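Local coordinates for L-arabinose ABC transporter, periplasmic L-arabinose-binding protein (PDB 4KZK) that probably binds L-arabinose and related sugars such as D-galactose in the periplasm and passes them to an ABC transporter, at residues 231-236 / 253-258; 170-175 / 244-249; 204-209 / 221-226. All coordinates share one frame; numbering follows the deposited sequence.

Interaction 1 (231-236 / 253-258); sequences RHWVAF and RGIGTD
In the beta-alpha-beta unit made by strand 233-236, helix 240-252 and strand 260-264, the turn after the helix packs back against the first strand, where Ile255 meets Trp233 of strand 233-236. The unit belongs to the Rossmann-like lobes of type I periplasmic sugar-binding proteins, and this part lies far from the sugar site. The helix ends in a Schellman motif with Gly254 at C-prime, whose positive phi (75°) redirects the chain and turns Ile255 toward the strand. Two methyl branches of Ile255 then reach the pyrrole side of the indole. CD1 of Ile255 lies 3.9 Å from both CD1 and NE1 of Trp233, while its CG2 stands 4.0 Å from CD1 of Trp233. This pair of touches follows from chi1 of -52°, which swings CG1 beside the backbone N and leaves CG2 anti to it. Phe224 and Phe230 pack edge-to-face with the same indole, so Ile255 packs into an apolar group with Phe224, which it also touches. Nearer the surface the chemistry becomes polar, and no direct hydrogen bond crosses. A water instead donates to Asp258 O at 3.3 Å and lies 3.2 Å from His232 NE2.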
loop_
_atom_site.group_PDB
_atom_site.type_symbol
_atom_site.label_atom_id
_atom_site.label_comp_id
_atom_site.label_asym_id
_atom_site.label_seq_id
_atom_site.Cartn_x
_atom_site.Cartn_y
_atom_site.Cartn_z
ATOM N N ARG A 231 -0.752 14.853 24.460
ATOM C CA ARG A 231 -1.654 15.871 23.942
ATOM C C ARG A 231 -1.603 15.866 22.413
ATOM O O ARG A 231 -2.634 15.947 21.730
ATOM C CB ARG A 231 -1.244 17.232 24.488
ATOM C CG ARG A 231 -2.106 18.389 24.022
ATOM C CD ARG A 231 -3.461 18.433 24.706
ATOM N NE ARG A 231 -4.422 19.111 23.837
ATOM C CZ ARG A 231 -5.727 19.217 24.067
ATOM N NH1 ARG A 231 -6.280 18.701 25.164
ATOM N NH2 ARG A 231 -6.483 19.856 23.180
ATOM N N HIS A 232 -0.391 15.755 21.885
ATOM C CA HIS A 232 -0.168 15.747 20.461
ATOM C C HIS A 232 0.199 14.358 20.000
ATOM O O HIS A 232 0.980 13.652 20.673
ATOM C CB HIS A 232 0.973 16.684 20.095
ATOM C CG HIS A 232 0.653 18.132 20.269
ATOM N ND1 HIS A 232 1.616 19.068 20.570
ATOM C CD2 HIS A 232 -0.513 18.812 20.149
ATOM C CE1 HIS A 232 1.058 20.264 20.634
ATOM N NE2 HIS A 232 -0.233 20.139 20.372
ATOM N N TRP A 233 -0.330 13.991 18.833
ATOM C CA TRP A 233 -0.036 12.702 18.204
ATOM C C TRP A 233 0.361 12.819 16.755
ATOM O O TRP A 233 -0.088 13.716 16.059
ATOM C CB TRP A 233 -1.270 11.809 18.220
ATOM C CG TRP A 233 -1.599 11.195 19.528
ATOM C CD1 TRP A 233 -2.445 11.696 20.475
ATOM C CD2 TRP A 233 -1.116 9.944 20.026
ATOM N NE1 TRP A 233 -2.495 10.834 21.553
ATOM C CE2 TRP A 233 -1.712 9.741 21.288
ATOM C CE3 TRP A 233 -0.261 8.956 19.516
ATOM C CZ2 TRP A 233 -1.456 8.600 22.060
ATOM C CZ3 TRP A 233 -0.013 7.828 20.277
ATOM C CH2 TRP A 233 -0.607 7.659 21.539
ATOM N N VAL A 234 1.157 11.857 16.304
ATOM C CA VAL A 234 1.347 11.612 14.882
ATOM C C VAL A 234 1.011 10.148 14.631
ATOM O O VAL A 234 1.061 9.314 15.560
ATOM C CB VAL A 234 2.778 11.964 14.405
ATOM C CG1 VAL A 234 3.144 13.410 14.742
ATOM C CG2 VAL A 234 3.807 11.031 15.003
ATOM N N ALA A 235 0.632 9.834 13.396
ATOM C CA ALA A 235 0.223 8.478 13.091
ATOM C C ALA A 235 0.508 8.139 11.655
ATOM O O ALA A 235 0.506 9.009 10.784
ATOM C CB ALA A 235 -1.259 8.273 13.400
ATOM N N PHE A 236 0.707 6.856 11.405
ATOM C CA PHE A 236 0.975 6.358 10.074
ATOM C C PHE A 236 0.828 4.861 10.099
ATOM O O PHE A 236 0.955 4.217 11.140
ATOM C CB PHE A 236 2.406 6.756 9.656
ATOM C CG PHE A 236 3.442 6.444 10.709
ATOM C CD1 PHE A 236 3.713 7.358 11.720
ATOM C CD2 PHE A 236 4.099 5.222 10.729
ATOM C CE1 PHE A 236 4.625 7.079 12.714
ATOM C CE2 PHE A 236 5.016 4.945 11.718
ATOM C CZ PHE A 236 5.283 5.868 12.713
ATOM N N ARG A 253 -12.085 10.087 20.126
ATOM C CA ARG A 253 -11.518 10.353 21.456
ATOM C C ARG A 253 -11.089 11.799 21.712
ATOM O O ARG A 253 -10.271 12.049 22.608
ATOM C CB ARG A 253 -10.270 9.515 21.630
ATOM C CG ARG A 253 -10.417 8.065 21.273
ATOM C CD ARG A 253 -9.258 7.353 21.903
ATOM N NE ARG A 253 -9.503 7.072 23.315
ATOM C CZ ARG A 253 -9.951 5.907 23.774
ATOM N NH1 ARG A 253 -10.142 5.742 25.074
ATOM N NH2 ARG A 253 -10.194 4.898 22.934
ATOM N N GLY A 254 -11.587 12.740 20.925
ATOM C CA GLY A 254 -11.241 14.138 21.115
ATOM C C GLY A 254 -9.851 14.531 20.658
ATOM O O GLY A 254 -9.355 15.574 21.063
ATOM N N ILE A 255 -9.227 13.708 19.818
ATOM C CA ILE A 255 -7.946 14.039 19.191
ATOM C C ILE A 255 -8.241 14.402 17.746
ATOM O O ILE A 255 -8.268 13.529 16.863
ATOM C CB ILE A 255 -6.967 12.852 19.206
ATOM C CG1 ILE A 255 -6.819 12.289 20.621
ATOM C CG2 ILE A 255 -5.604 13.283 18.674
ATOM C CD1 ILE A 255 -6.275 10.883 20.646
ATOM N N GLY A 256 -8.461 15.690 17.518
ATOM C CA GLY A 256 -8.800 16.188 16.197
ATOM C C GLY A 256 -7.619 16.765 15.454
ATOM O O GLY A 256 -6.470 16.566 15.832
ATOM N N THR A 257 -7.930 17.528 14.412
ATOM C CA THR A 257 -6.906 17.925 13.464
ATOM C C THR A 257 -5.787 18.786 14.049
ATOM O O THR A 257 -4.656 18.686 13.603
ATOM C CB THR A 257 -7.501 18.602 12.220
ATOM O OG1 THR A 257 -6.473 18.721 11.234
ATOM C CG2 THR A 257 -8.094 19.975 12.561
ATOM N N ASP A 258 -6.066 19.593 15.062
ATOM C CA ASP A 258 -4.992 20.394 15.648
ATOM C C ASP A 258 -3.973 19.574 16.441
ATOM O O ASP A 258 -2.827 20.005 16.610
ATOM C CB ASP A 258 -5.568 21.489 16.548
ATOM C CG ASP A 258 -6.290 22.587 15.763
ATOM O OD1 ASP A 258 -6.045 22.749 14.544
ATOM O OD2 ASP A 258 -7.084 23.313 16.385
HETATM O O HOH W 1 -2.564 21.936 19.240
#

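Interaction 2 (170-175 / 244-249); sequences GVLRLA and VGAVRA
Strand 170-175 and the helical segment 244-249 approach each other most closely at Leu174 and Ala246, whose CA atoms are 7.9 Å apart, and no hydrogen bond crosses between them. Within the helix, Arg248 N bonds to Val244 O at 2.9 Å. Side chains make the contact, a compact case of a helix packing on the sheet of an alpha/beta sandwich. The methyl of Ala246 meets the ends of two leucines that alternate along the strand and face the helix: Leu172 CD2 and Leu174 CD1 each lie 3.8 Å from Ala246 CB. The leucines reach it by different routes. CG of Leu172 is anti to the backbone N (chi1 -172°), whereas that of Leu174 sits beside the N (chi1 -66°), and both methyls meet the one CB, from directions roughly a right angle apart. Arg173, between them, leaves on the other face of the sheet, where it forms salt bridges with Asp205 and Asp177. The side chain of Leu174 is about 7 Å from that of Asn239, a galactose-binding residue, yet about 12 Å from the sugar, consistent with packing behind the pocket rather than in it. Leu172 also touches Ala223 and Phe224 of helix 213-226, Trp233 and Ala235 of strand 233-236, and Ala206 of strand 203-207, so this one side chain touches both helices, 213-226 and 240-252, that cover this face.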
loop_
_atom_site.group_PDB
_atom_site.type_symbol
_atom_site.label_atom_id
_atom_site.label_comp_id
_atom_site.label_asym_id
_atom_site.label_seq_id
_atom_site.Cartn_x
_atom_site.Cartn_y
_atom_site.Cartn_z
ATOM N N GLY A 170 3.244 11.858 20.986
ATOM C CA GLY A 170 2.934 10.440 20.848
ATOM C C GLY A 170 3.093 10.015 19.399
ATOM O O GLY A 170 2.632 10.713 18.513
ATOM N N VAL A 171 3.743 8.869 19.182
ATOM C CA VAL A 171 4.001 8.325 17.846
ATOM C C VAL A 171 3.224 7.015 17.706
ATOM O O VAL A 171 3.599 5.993 18.281
ATOM C CB VAL A 171 5.513 8.123 17.617
ATOM C CG1 VAL A 171 5.799 7.544 16.245
ATOM C CG2 VAL A 171 6.222 9.450 17.793
ATOM N N LEU A 172 2.116 7.085 16.974
ATOM C CA LEU A 172 1.257 5.913 16.781
ATOM C C LEU A 172 1.689 5.132 15.537
ATOM O O LEU A 172 1.453 5.563 14.408
ATOM C CB LEU A 172 -0.211 6.326 16.662
ATOM C CG LEU A 172 -1.192 5.151 16.650
ATOM C CD1 LEU A 172 -1.107 4.397 17.969
ATOM C CD2 LEU A 172 -2.605 5.627 16.362
ATOM N N ARG A 173 2.291 3.969 15.748
ATOM C CA ARG A 173 2.732 3.113 14.656
ATOM C C ARG A 173 1.723 1.992 14.430
ATOM O O ARG A 173 1.693 1.004 15.174
ATOM C CB ARG A 173 4.105 2.526 14.965
ATOM C CG ARG A 173 4.713 1.739 13.819
ATOM C CD ARG A 173 6.023 1.087 14.202
ATOM N NE ARG A 173 5.855 -0.172 14.910
ATOM C CZ ARG A 173 5.729 -1.378 14.352
ATOM N NH1 ARG A 173 5.628 -2.446 15.131
ATOM N NH2 ARG A 173 5.716 -1.536 13.034
ATOM N N LEU A 174 0.902 2.143 13.403
ATOM C CA LEU A 174 -0.050 1.089 13.029
ATOM C C LEU A 174 0.723 -0.021 12.366
ATOM O O LEU A 174 1.305 0.195 11.295
ATOM C CB LEU A 174 -1.100 1.608 12.053
ATOM C CG LEU A 174 -2.065 2.650 12.587
ATOM C CD1 LEU A 174 -2.774 3.314 11.396
ATOM C CD2 LEU A 174 -3.049 2.045 13.560
ATOM N N ALA A 175 0.728 -1.205 12.973
ATOM C CA ALA A 175 1.665 -2.243 12.569
ATOM C C ALA A 175 0.987 -3.467 11.980
ATOM O O ALA A 175 -0.008 -3.979 12.515
ATOM C CB ALA A 175 2.500 -2.663 13.757
ATOM N N VAL A 244 -6.064 6.250 7.883
ATOM C CA VAL A 244 -7.365 6.908 8.118
ATOM C C VAL A 244 -8.088 6.248 9.288
ATOM O O VAL A 244 -8.843 6.892 10.019
ATOM C CB VAL A 244 -8.269 6.852 6.866
ATOM C CG1 VAL A 244 -9.758 6.994 7.228
ATOM C CG2 VAL A 244 -7.835 7.906 5.886
ATOM N N GLY A 245 -7.894 4.948 9.456
ATOM C CA GLY A 245 -8.473 4.288 10.623
ATOM C C GLY A 245 -8.047 4.914 11.939
ATOM O O GLY A 245 -8.874 5.112 12.849
ATOM N N ALA A 246 -6.764 5.258 12.050
ATOM C CA ALA A 246 -6.248 5.927 13.241
ATOM C C ALA A 246 -6.809 7.348 13.381
ATOM O O ALA A 246 -7.077 7.834 14.493
ATOM C CB ALA A 246 -4.718 5.943 13.240
ATOM N N VAL A 247 -6.974 8.038 12.259
ATOM C CA VAL A 247 -7.516 9.388 12.280
ATOM C C VAL A 247 -8.972 9.339 12.795
ATOM O O VAL A 247 -9.369 10.127 13.665
ATOM C CB VAL A 247 -7.404 10.080 10.901
ATOM C CG1 VAL A 247 -8.149 11.422 10.856
ATOM C CG2 VAL A 247 -5.930 10.287 10.528
ATOM N N ARG A 248 -9.767 8.399 12.283
ATOM C CA ARG A 248 -11.134 8.238 12.763
ATOM C C ARG A 248 -11.177 7.871 14.244
ATOM O O ARG A 248 -12.019 8.379 14.986
ATOM C CB ARG A 248 -11.885 7.159 11.977
ATOM C CG ARG A 248 -12.203 7.533 10.539
ATOM C CD ARG A 248 -13.212 8.672 10.425
ATOM N NE ARG A 248 -12.558 9.958 10.221
ATOM C CZ ARG A 248 -12.009 10.339 9.065
ATOM N NH1 ARG A 248 -11.391 11.501 8.974
ATOM N NH2 ARG A 248 -12.039 9.556 7.996
ATOM N N ALA A 249 -10.299 6.970 14.670
ATOM C CA ALA A 249 -10.270 6.589 16.080
ATOM C C ALA A 249 -9.949 7.805 16.949
ATOM O O ALA A 249 -10.647 8.072 17.942
ATOM C CB ALA A 249 -9.277 5.469 16.300
#

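Interaction 3 (204-209 / 221-226); sequences VDAPEM and NIAFTK
No flat side chain enters the contact of Ala223 with Val204 and Ala206; the planar groups lie on the helix around it. The backbone carbonyl of Asn221 accepts from Thr225 N and Thr225 OG1 on opposite faces of its plane, and the ring of Phe224 packs on Ala249 of helix 240-252. The setting is the outermost beta-alpha unit of a Rossmann-like lobe: strand 203-207 ends the sheet, and helix 213-226, the next element in the chain, folds back over it.

Methyl groups alone make the join. Ala223 CB comes 3.8 Å from Val204 CG1 and 4.3 Å from Ala206 CB, the second a looser touch. Small residues at the crossing let the backbones draw near, with the CA atoms of Ala206 and Ala223 only 6.1 Å apart. Val204 compensates for its greater distance with the branch it extends: CG1 stands anti to the backbone N (chi1 175°) and reaches the helix. Val204 and Ala206 alternate with Asp205, which points away from the helix and puts a charge on the face of the edge strand turned from it. Ala206 also packs on Ala219, one turn earlier in the helix than Ala223, so Ala206 meets two alanines a turn apart.

On the exposed side of the helix, Thr225 ties its hydroxyl to the turn before it. With chi1 near -59°, OG1 lies beside its own backbone N and bends back to Asn221 O. The N of Thr225 reaches that oxygen at 3.1 Å, and Thr225 OG1 donates to Asn221 O at 2.9 Å, tilted 27° from the carbonyl plane.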
loop_
_atom_site.group_PDB
_atom_site.type_symbol
_atom_site.label_atom_id
_atom_site.label_comp_id
_atom_site.label_asym_id
_atom_site.label_seq_id
_atom_site.Cartn_x
_atom_site.Cartn_y
_atom_site.Cartn_z
ATOM N N VAL A 204 4.410 4.165 20.099
ATOM C CA VAL A 204 3.370 3.266 20.573
ATOM C C VAL A 204 2.988 2.318 19.445
ATOM O O VAL A 204 2.367 2.710 18.459
ATOM C CB VAL A 204 2.144 4.071 21.049
ATOM C CG1 VAL A 204 1.007 3.146 21.435
ATOM C CG2 VAL A 204 2.535 4.977 22.217
ATOM N N ASP A 205 3.356 1.059 19.592
ATOM C CA ASP A 205 2.986 0.061 18.610
ATOM C C ASP A 205 1.493 -0.266 18.726
ATOM O O ASP A 205 0.970 -0.484 19.826
ATOM C CB ASP A 205 3.795 -1.222 18.819
ATOM C CG ASP A 205 5.154 -1.192 18.131
ATOM O OD1 ASP A 205 5.640 -0.121 17.718
ATOM O OD2 ASP A 205 5.742 -2.294 17.979
ATOM N N ALA A 206 0.816 -0.270 17.581
ATOM C CA ALA A 206 -0.609 -0.560 17.489
ATOM C C ALA A 206 -0.788 -1.676 16.450
ATOM O O ALA A 206 -1.155 -1.430 15.297
ATOM C CB ALA A 206 -1.377 0.696 17.090
ATOM N N PRO A 207 -0.558 -2.932 16.866
ATOM C CA PRO A 207 -0.639 -4.066 15.954
ATOM C C PRO A 207 -2.071 -4.338 15.495
ATOM O O PRO A 207 -2.985 -4.401 16.297
ATOM C CB PRO A 207 -0.087 -5.233 16.794
ATOM C CG PRO A 207 -0.443 -4.865 18.179
ATOM C CD PRO A 207 -0.251 -3.367 18.239
ATOM N N GLU A 208 -2.237 -4.503 14.198
ATOM C CA GLU A 208 -3.536 -4.680 13.552
ATOM C C GLU A 208 -3.880 -6.136 13.300
ATOM O O GLU A 208 -3.017 -6.908 12.895
ATOM C CB GLU A 208 -3.515 -3.974 12.191
ATOM C CG GLU A 208 -3.271 -2.474 12.277
ATOM C CD GLU A 208 -2.870 -1.848 10.963
ATOM O OE1 GLU A 208 -2.179 -2.513 10.157
ATOM O OE2 GLU A 208 -3.252 -0.682 10.730
ATOM N N MET A 209 -5.143 -6.507 13.492
ATOM C CA MET A 209 -5.584 -7.863 13.187
ATOM C C MET A 209 -5.639 -8.052 11.673
ATOM O O MET A 209 -5.314 -9.127 11.170
ATOM C CB MET A 209 -6.959 -8.136 13.796
ATOM C CG MET A 209 -7.448 -9.550 13.545
ATOM S SD MET A 209 -8.964 -9.951 14.422
ATOM C CE MET A 209 -8.380 -10.102 16.115
ATOM N N ASN A 221 -7.628 2.613 18.728
ATOM C CA ASN A 221 -8.433 2.844 19.916
ATOM C C ASN A 221 -7.823 2.170 21.139
ATOM O O ASN A 221 -7.823 2.752 22.225
ATOM C CB ASN A 221 -9.874 2.396 19.699
ATOM C CG ASN A 221 -10.730 3.500 19.117
ATOM O OD1 ASN A 221 -10.551 4.672 19.463
ATOM N ND2 ASN A 221 -11.657 3.145 18.236
ATOM N N ILE A 222 -7.281 0.970 20.951
ATOM C CA ILE A 222 -6.596 0.283 22.043
ATOM C C ILE A 222 -5.399 1.105 22.527
ATOM O O ILE A 222 -5.180 1.262 23.731
ATOM C CB ILE A 222 -6.154 -1.146 21.647
ATOM C CG1 ILE A 222 -7.387 -2.043 21.511
ATOM C CG2 ILE A 222 -5.171 -1.724 22.672
ATOM C CD1 ILE A 222 -7.123 -3.423 20.946
ATOM N N ALA A 223 -4.639 1.651 21.587
ATOM C CA ALA A 223 -3.457 2.434 21.920
ATOM C C ALA A 223 -3.808 3.757 22.599
ATOM O O ALA A 223 -3.151 4.161 23.566
ATOM C CB ALA A 223 -2.644 2.703 20.660
ATOM N N PHE A 224 -4.809 4.463 22.068
ATOM C CA PHE A 224 -5.200 5.746 22.668
ATOM C C PHE A 224 -5.659 5.558 24.101
ATOM O O PHE A 224 -5.334 6.364 24.978
ATOM C CB PHE A 224 -6.308 6.424 21.869
ATOM C CG PHE A 224 -5.882 6.922 20.517
ATOM C CD1 PHE A 224 -4.701 7.642 20.364
ATOM C CD2 PHE A 224 -6.679 6.701 19.387
ATOM C CE1 PHE A 224 -4.303 8.106 19.125
ATOM C CE2 PHE A 224 -6.278 7.175 18.137
ATOM C CZ PHE A 224 -5.088 7.882 18.014
ATOM N N THR A 225 -6.408 4.499 24.358
ATOM C CA THR A 225 -6.844 4.217 25.726
ATOM C C THR A 225 -5.680 4.052 26.705
ATOM O O THR A 225 -5.761 4.531 27.837
ATOM C CB THR A 225 -7.731 2.965 25.779
ATOM O OG1 THR A 225 -8.861 3.175 24.935
ATOM C CG2 THR A 225 -8.228 2.680 27.197
ATOM N N LYS A 226 -4.612 3.374 26.289
ATOM C CA LYS A 226 -3.446 3.189 27.166
ATOM C C LYS A 226 -2.560 4.410 27.319
ATOM O O LYS A 226 -1.814 4.496 28.287
ATOM C CB LYS A 226 -2.562 2.049 26.667
ATOM C CG LYS A 226 -3.282 0.727 26.635
ATOM C CD LYS A 226 -2.332 -0.455 26.496
ATOM C CE LYS A 226 -3.135 -1.718 26.225
ATOM N NZ LYS A 226 -2.294 -2.880 25.821
#

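All three contacts lie in one lobe and pack on the same face of its sheet, along the neighbouring strands 233-236, 170-175 and 203-207. Interactions 2 and 3 are core contacts, each a helix alanine set against aliphatic side chains of a strand, and they share the helix-covered face. Interaction 1, near the end of its strand where the helix turns into a loop, is only partly buried and mixes an indole-aliphatic contact with a water bridge. Phe224 connects it to interaction 3 by touching both Trp233 and Ile255. Backbone bonds bind the strands together, Val234 O to Leu172 N and Val171 O to Val204 N, while charged side chains of the strands in interactions 2 and 3 lie on the other face.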